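Local coordinates for CutA1 (PDB 3AHP), which belongs to the CutA1 divalent ion tolerance family, forms a stable trimer and probably takes part in tolerance of divalent metal ions such as copper, at the interface of chains A and B. Coordinates in Å, arbitrary orientation; residue numbers count along the deposited sequence, not the author numbering. Chains: chain A/B, CutA1.

The interface of chains A and B. Residues chain A 84-87; chain B 62, 91, 94-95, 98-99.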
ATOM      1  N   PRO A  84      13.847  -7.053   9.736  1.00 33.69           N
ATOM      2  CA  PRO A  84      12.427  -6.742   9.697  1.00 32.72           C
ATOM      3  C   PRO A  84      11.992  -6.421   8.272  1.00 30.73           C
ATOM      4  O   PRO A  84      12.833  -6.292   7.383  1.00 29.45           O
ATOM      5  CB  PRO A  84      12.314  -5.486  10.586  1.00 33.35           C
ATOM      6  CG  PRO A  84      13.737  -5.096  10.976  1.00 32.08           C
ATOM      7  CD  PRO A  84      14.653  -5.865  10.076  1.00 33.32           C
ATOM      8  N   GLU A  85      10.688  -6.359   8.049  1.00 28.42           N
ATOM      9  CA  GLU A  85      10.183  -6.025   6.731  1.00 27.57           C
ATOM     10  C   GLU A  85      10.310  -4.522   6.511  1.00 26.22           C
ATOM     11  O   GLU A  85       9.961  -3.710   7.372  1.00 26.28           O
ATOM     12  CB  GLU A  85       8.741  -6.509   6.561  1.00 28.55           C
ATOM     13  CG  GLU A  85       7.957  -5.906   5.402  1.00 32.51           C
ATOM     14  CD  GLU A  85       6.488  -6.363   5.388  1.00 40.56           C
ATOM     15  OE1 GLU A  85       6.181  -7.438   5.958  1.00 40.42           O
ATOM     16  OE2 GLU A  85       5.648  -5.660   4.783  1.00 41.91           O
ATOM     17  N   PHE A  86      10.932  -4.166   5.401  1.00 24.64           N
ATOM     18  CA  PHE A  86      11.207  -2.783   5.111  1.00 24.22           C
ATOM     19  C   PHE A  86      11.413  -2.670   3.613  1.00 23.96           C
ATOM     20  O   PHE A  86      12.351  -3.247   3.077  1.00 25.39           O
ATOM     21  CB  PHE A  86      12.452  -2.336   5.880  1.00 24.31           C
ATOM     22  CG  PHE A  86      12.655  -0.857   5.901  1.00 21.93           C
ATOM     23  CD1 PHE A  86      11.972  -0.056   6.824  1.00 20.97           C
ATOM     24  CD2 PHE A  86      13.533  -0.259   5.009  1.00 16.13           C
ATOM     25  CE1 PHE A  86      12.194   1.328   6.881  1.00 16.65           C
ATOM     26  CE2 PHE A  86      13.744   1.122   5.035  1.00 19.21           C
ATOM     27  CZ  PHE A  86      13.099   1.915   6.002  1.00 15.99           C
ATOM     28  N   ILE A  87      10.448  -2.082   2.916  1.00 23.71           N
ATOM     29  CA  ILE A  87      10.525  -2.036   1.462  1.00 24.71           C
ATOM     30  C   ILE A  87      10.160  -0.665   0.901  1.00 24.71           C
ATOM     31  O   ILE A  87       9.321   0.044   1.447  1.00 25.17           O
ATOM     32  CB  ILE A  87       9.694  -3.150   0.786  1.00 24.90           C
ATOM     33  CG1 ILE A  87       8.226  -3.022   1.163  1.00 23.53           C
ATOM     34  CG2 ILE A  87      10.212  -4.526   1.181  1.00 23.31           C
ATOM     35  CD1 ILE A  87       7.304  -3.776   0.241  1.00 27.55           C
TER
ATOM     36  N   LYS B  62       4.702 -10.204  -0.933  1.00 21.27           N
ATOM     37  CA  LYS B  62       6.042  -9.795  -1.280  1.00 22.90           C
ATOM     38  C   LYS B  62       6.799 -10.943  -1.897  1.00 23.14           C
ATOM     39  O   LYS B  62       6.833 -12.047  -1.344  1.00 23.67           O
ATOM     40  CB  LYS B  62       6.772  -9.201  -0.076  1.00 23.89           C
ATOM     41  CG  LYS B  62       6.122  -7.923   0.440  1.00 25.69           C
ATOM     42  CD  LYS B  62       6.085  -7.901   1.952  1.00 35.62           C
ATOM     43  CE  LYS B  62       4.734  -8.316   2.501  1.00 38.19           C
ATOM     44  NZ  LYS B  62       4.020  -7.127   3.072  1.00 47.40           N
ATOM     45  N   ILE B  91       9.004  -2.839  -6.155  1.00 26.22           N
ATOM     46  CA  ILE B  91       9.893  -2.532  -5.047  1.00 26.48           C
ATOM     47  C   ILE B  91      11.220  -2.058  -5.617  1.00 26.87           C
ATOM     48  O   ILE B  91      11.874  -2.798  -6.337  1.00 27.12           O
ATOM     49  CB  ILE B  91      10.155  -3.762  -4.178  1.00 26.27           C
ATOM     50  CG1 ILE B  91       8.925  -4.102  -3.337  1.00 26.11           C
ATOM     51  CG2 ILE B  91      11.355  -3.513  -3.281  1.00 28.19           C
ATOM     52  CD1 ILE B  91       9.005  -5.450  -2.639  1.00 22.03           C
ATOM     53  N   GLY B  94      15.013  -1.370  -0.217  1.00 25.79           N
ATOM     54  CA  GLY B  94      14.655  -1.681   1.150  1.00 24.16           C
ATOM     55  C   GLY B  94      15.827  -2.282   1.888  1.00 25.56           C
ATOM     56  O   GLY B  94      16.937  -2.351   1.361  1.00 25.07           O
ATOM     57  N   PHE B  95      15.575  -2.771   3.095  1.00 26.99           N
ATOM     58  CA  PHE B  95      16.628  -3.392   3.873  1.00 29.52           C
ATOM     59  C   PHE B  95      17.231  -4.567   3.125  1.00 30.60           C
ATOM     60  O   PHE B  95      16.588  -5.596   2.977  1.00 32.48           O
ATOM     61  CB  PHE B  95      16.123  -3.832   5.247  1.00 29.05           C
ATOM     62  CG  PHE B  95      17.222  -4.155   6.212  1.00 31.41           C
ATOM     63  CD1 PHE B  95      18.382  -3.384   6.248  1.00 34.34           C
ATOM     64  CD2 PHE B  95      17.131  -5.255   7.049  1.00 34.19           C
ATOM     65  CE1 PHE B  95      19.431  -3.703   7.103  1.00 34.05           C
ATOM     66  CE2 PHE B  95      18.164  -5.567   7.927  1.00 37.55           C
ATOM     67  CZ  PHE B  95      19.314  -4.775   7.963  1.00 35.58           C
ATOM     68  N   TYR B  98      16.560  -8.182   4.186  1.00 37.65           N
ATOM     69  CA  TYR B  98      15.191  -8.558   3.916  1.00 37.27           C
ATOM     70  C   TYR B  98      14.952  -8.920   2.482  1.00 37.20           C
ATOM     71  O   TYR B  98      14.262  -9.834   2.196  1.00 38.08           O
ATOM     72  CB  TYR B  98      14.209  -7.487   4.348  1.00 36.54           C
ATOM     73  CG  TYR B  98      12.771  -7.909   4.228  1.00 34.05           C
ATOM     74  CD1 TYR B  98      11.981  -7.423   3.260  1.00 31.11           C
ATOM     75  CD2 TYR B  98      12.226  -8.789   5.093  1.00 33.40           C
ATOM     76  CE1 TYR B  98      10.709  -7.817   3.152  1.00 36.03           C
ATOM     77  CE2 TYR B  98      10.968  -9.157   4.999  1.00 34.05           C
ATOM     78  CZ  TYR B  98      10.202  -8.686   4.023  1.00 33.04           C
ATOM     79  OH  TYR B  98       8.916  -9.066   3.935  1.00 29.63           O
ATOM     80  N   LEU B  99      15.562  -8.215   1.571  1.00 20.00           N
ATOM     81  CA  LEU B  99      15.330  -8.477   0.203  1.00 20.00           C
ATOM     82  C   LEU B  99      16.008  -9.740  -0.233  1.00 20.00           C
ATOM     83  O   LEU B  99      15.474 -10.506  -0.989  1.00 36.24           O
ATOM     84  CB  LEU B  99      15.764  -7.288  -0.626  1.00 20.00           C
ATOM     85  CG  LEU B  99      15.236  -5.896  -0.310  1.00 20.00           C
ATOM     86  CD1 LEU B  99      15.795  -4.910  -1.245  1.00 20.00           C
ATOM     87  CD2 LEU B  99      13.765  -5.812  -0.324  1.00 20.00           C
TER
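The carboxylate oxygen OE2 of A:Glu85 accepts a hydrogen bond from the amine NZ of B:Lys62 at 2.8 Å, a contact that is also a salt bridge, the amine standing above the carboxylate plane, 42° out of it. A:Glu85 reaches this partner with CG anti to its backbone N (chi1 164°) and an extended chain beyond, whereas B:Lys62 bends repeatedly to cross it at about a right angle. The case illustrates how a charged residue can serve a subunit interface twice, because the stem of A:Glu85 also runs alongside B:Tyr98. Its CA sits over the centre of the phenol ring, 3.7 Å from the centroid, in a CH-pi contact, and CB of A:Glu85 lies 3.6 Å from CZ of B:Tyr98, the carbon that bears the hydroxyl. At the ring's CD1-CE1 side, CG2 of A:Ile87 meets CE1 of B:Tyr98 at 3.9 Å. An alanine in place of B:Tyr98 would probably open a gap beneath the A:Glu85 stem and leave it freer to turn away from B:Lys62. Further along, CD1 of A:Ile87 packs against CD1 of B:Ile91 at 3.7 Å, the two side chains crossing at about a right angle. The backbone N of B:Phe95 donates a longer hydrogen bond, 3.3 Å, to the carbonyl O of A:Phe86. That bond accompanies an antiparallel bridge between A:Ile87 and B:Gly94, through which strand 86-91 of chain A meets the short strand 93-94 of chain B, while helix 96-105 of chain B supplies B:Tyr98 within the trimeric assembly.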